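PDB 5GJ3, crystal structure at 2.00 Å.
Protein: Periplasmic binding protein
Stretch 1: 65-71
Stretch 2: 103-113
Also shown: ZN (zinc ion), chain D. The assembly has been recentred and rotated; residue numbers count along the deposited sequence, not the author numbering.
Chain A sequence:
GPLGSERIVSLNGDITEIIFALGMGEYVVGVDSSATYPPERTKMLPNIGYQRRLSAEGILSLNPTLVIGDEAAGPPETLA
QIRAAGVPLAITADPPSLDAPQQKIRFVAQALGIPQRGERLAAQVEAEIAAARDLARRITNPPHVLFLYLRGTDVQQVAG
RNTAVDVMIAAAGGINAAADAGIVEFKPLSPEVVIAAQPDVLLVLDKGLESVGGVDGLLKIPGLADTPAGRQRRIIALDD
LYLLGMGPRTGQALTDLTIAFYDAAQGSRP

Stretch 1 (65-71) TLVIGDE
Stretch 2 103-113: QKIRFVAQALG

D70 closes the strand at a zinc ion: D70 OD2 lies 2.0 Å from ZN. D70 OD1 lies 3.0 Å from the O of water 1, within reach as an acceptor. Water 1 is itself a zinc ligand (O to ZN 1.9 Å). Two further ligand atoms come from elsewhere in the structure. D70 has chi1 p, and D70 OD2 sits 3.9 Å from K104 CD, so the lysine's aliphatic chain flanks the metal site. K104 is m, t, m, t.

No hydrogen bond joins the two stretches. Strand 66-70 and helix 103-111 run antiparallel at 172°, axes 10.0 Å apart. In register, CA of I68 lies 7.8 Å from CA of V108, and CA of D70 lies 8.2 Å from CA of K104. Alternation in the extended strand points L66, I68 and D70 toward the helix.

Apolar side chains meet by van der Waals packing. I68 (t, t) fills the space between F107, V108 and A111. I68 CG1 is 3.3 Å from F107 CZ, a tight, oblique approach; I68 CD1 is 3.7 Å from A111 CB and 4.0 Å from V108 CG2. F107 is t, chi2 79°, with F107 CE2 3.5 Å from G69 O. L66 (t, p) places CD2 3.8 Å from L112 CD2; L112 is m, t.

The helix keeps i to i-4 bonds, then ends in a Schellman motif: G113, phi 73°, psi 35°, donates N to Q110 O at 3.1 Å.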

# COMPACT_ATOMS: atom_id res chain seq x y z
N THR A 65 -12.34 -14.93 -18.08
CA THR A 65 -12.31 -14.36 -19.43
C THR A 65 -11.14 -13.36 -19.45
O THR A 65 -10.60 -12.97 -20.49
CB THR A 65 -13.61 -13.57 -19.76
OG1 THR A 65 -13.74 -12.46 -18.84
CG2 THR A 65 -14.86 -14.46 -19.66
N LEU A 66 -10.72 -12.92 -18.27
CA LEU A 66 -9.63 -11.94 -18.21
C LEU A 66 -8.87 -12.07 -16.88
O LEU A 66 -9.49 -12.13 -15.78
CB LEU A 66 -10.16 -10.51 -18.32
CG LEU A 66 -9.24 -9.31 -18.08
CD1 LEU A 66 -8.18 -9.17 -19.21
CD2 LEU A 66 -10.12 -8.06 -17.97
N VAL A 67 -7.54 -12.00 -16.98
CA VAL A 67 -6.70 -11.96 -15.79
C VAL A 67 -5.88 -10.71 -15.85
O VAL A 67 -5.20 -10.46 -16.85
CB VAL A 67 -5.77 -13.20 -15.72
CG1 VAL A 67 -4.80 -13.14 -14.54
CG2 VAL A 67 -6.62 -14.51 -15.67
N ILE A 68 -5.93 -9.92 -14.77
CA ILE A 68 -5.31 -8.65 -14.72
C ILE A 68 -4.49 -8.48 -13.41
O ILE A 68 -4.93 -8.90 -12.33
CB ILE A 68 -6.37 -7.53 -14.95
CG1 ILE A 68 -5.74 -6.17 -15.10
CG2 ILE A 68 -7.41 -7.39 -13.82
CD1 ILE A 68 -6.76 -5.13 -15.57
N GLY A 69 -3.32 -7.86 -13.51
CA GLY A 69 -2.45 -7.67 -12.29
C GLY A 69 -1.38 -6.63 -12.59
O GLY A 69 -1.41 -5.96 -13.64
N ASP A 70 -0.45 -6.44 -11.67
CA ASP A 70 0.61 -5.51 -11.95
C ASP A 70 1.91 -6.22 -11.65
O ASP A 70 1.91 -7.47 -11.43
CB ASP A 70 0.42 -4.19 -11.20
CG ASP A 70 0.55 -4.34 -9.69
OD1 ASP A 70 1.20 -5.28 -9.17
OD2 ASP A 70 -0.02 -3.49 -9.01
N GLU A 71 3.02 -5.50 -11.71
CA GLU A 71 4.35 -6.12 -11.65
C GLU A 71 4.66 -6.93 -10.39
O GLU A 71 5.58 -7.73 -10.44
CB GLU A 71 5.49 -5.08 -11.90
CG GLU A 71 5.56 -3.98 -10.84
CD GLU A 71 6.69 -2.97 -11.10
OE1 GLU A 71 6.49 -1.90 -11.74
OE2 GLU A 71 7.82 -3.28 -10.66
N GLN A 103 -1.91 5.86 -13.21
CA GLN A 103 -1.50 4.89 -14.21
C GLN A 103 -2.25 3.55 -14.06
O GLN A 103 -2.73 2.99 -15.03
CB GLN A 103 0.00 4.69 -14.07
CG GLN A 103 0.73 4.12 -15.24
CD GLN A 103 2.20 4.07 -14.88
OE1 GLN A 103 2.80 3.00 -14.78
NE2 GLN A 103 2.76 5.24 -14.55
N LYS A 104 -2.37 3.05 -12.83
CA LYS A 104 -3.06 1.76 -12.62
C LYS A 104 -4.55 1.88 -12.90
O LYS A 104 -5.20 0.92 -13.44
CB LYS A 104 -2.80 1.23 -11.20
CG LYS A 104 -1.35 0.74 -11.02
CD LYS A 104 -1.11 0.17 -9.60
CE LYS A 104 -1.13 1.19 -8.51
NZ LYS A 104 -0.73 0.63 -7.14
N ILE A 105 -5.10 3.04 -12.54
CA ILE A 105 -6.54 3.29 -12.80
C ILE A 105 -6.83 3.28 -14.30
O ILE A 105 -7.77 2.58 -14.73
CB ILE A 105 -7.05 4.58 -12.12
CG1 ILE A 105 -7.12 4.38 -10.60
CG2 ILE A 105 -8.42 5.00 -12.67
CD1 ILE A 105 -7.09 5.70 -9.86
N ARG A 106 -6.02 4.01 -15.09
CA ARG A 106 -6.19 4.00 -16.56
C ARG A 106 -6.01 2.62 -17.19
O ARG A 106 -6.73 2.25 -18.15
CB ARG A 106 -5.27 5.04 -17.24
CG ARG A 106 -5.60 6.47 -16.80
CD ARG A 106 -4.71 7.52 -17.48
NE ARG A 106 -5.42 8.79 -17.44
CZ ARG A 106 -5.06 9.87 -16.75
NH1 ARG A 106 -3.92 9.90 -16.05
NH2 ARG A 106 -5.82 10.97 -16.79
N PHE A 107 -5.05 1.85 -16.65
CA PHE A 107 -4.78 0.49 -17.13
C PHE A 107 -6.01 -0.42 -16.94
O PHE A 107 -6.46 -1.11 -17.88
CB PHE A 107 -3.54 -0.07 -16.44
CG PHE A 107 -3.48 -1.58 -16.38
CD1 PHE A 107 -3.08 -2.32 -17.50
CD2 PHE A 107 -3.72 -2.25 -15.16
CE1 PHE A 107 -2.95 -3.74 -17.43
CE2 PHE A 107 -3.57 -3.63 -15.07
CZ PHE A 107 -3.18 -4.41 -16.22
N VAL A 108 -6.58 -0.40 -15.75
CA VAL A 108 -7.75 -1.25 -15.46
C VAL A 108 -8.94 -0.76 -16.29
O VAL A 108 -9.70 -1.59 -16.89
CB VAL A 108 -8.10 -1.27 -13.96
CG1 VAL A 108 -9.43 -2.04 -13.73
CG2 VAL A 108 -6.98 -1.93 -13.13
N ALA A 109 -9.12 0.56 -16.35
CA ALA A 109 -10.27 1.09 -17.11
C ALA A 109 -10.24 0.69 -18.59
O ALA A 109 -11.32 0.37 -19.16
CB ALA A 109 -10.40 2.61 -16.98
N GLN A 110 -9.05 0.73 -19.20
CA GLN A 110 -8.92 0.34 -20.61
C GLN A 110 -9.23 -1.14 -20.78
O GLN A 110 -9.96 -1.46 -21.70
CB GLN A 110 -7.54 0.67 -21.25
CG GLN A 110 -7.51 0.39 -22.78
CD GLN A 110 -6.29 0.91 -23.55
OE1 GLN A 110 -5.65 1.85 -23.12
NE2 GLN A 110 -5.97 0.31 -24.74
N ALA A 111 -8.71 -2.03 -19.91
CA ALA A 111 -8.97 -3.49 -19.99
C ALA A 111 -10.45 -3.83 -19.85
O ALA A 111 -10.94 -4.87 -20.39
CB ALA A 111 -8.19 -4.26 -18.92
N LEU A 112 -11.16 -2.98 -19.11
CA LEU A 112 -12.57 -3.21 -18.85
C LEU A 112 -13.45 -2.45 -19.81
O LEU A 112 -14.69 -2.57 -19.70
CB LEU A 112 -12.94 -2.85 -17.37
CG LEU A 112 -12.26 -3.73 -16.31
CD1 LEU A 112 -12.70 -3.55 -14.86
CD2 LEU A 112 -12.35 -5.20 -16.69
N GLY A 113 -12.85 -1.63 -20.70
CA GLY A 113 -13.59 -0.92 -21.76
C GLY A 113 -14.44 0.24 -21.21
O GLY A 113 -15.56 0.52 -21.73
ZN ZN D . 0.47 -3.13 -7.07
O HOH W 1 0.83 -4.83 -6.19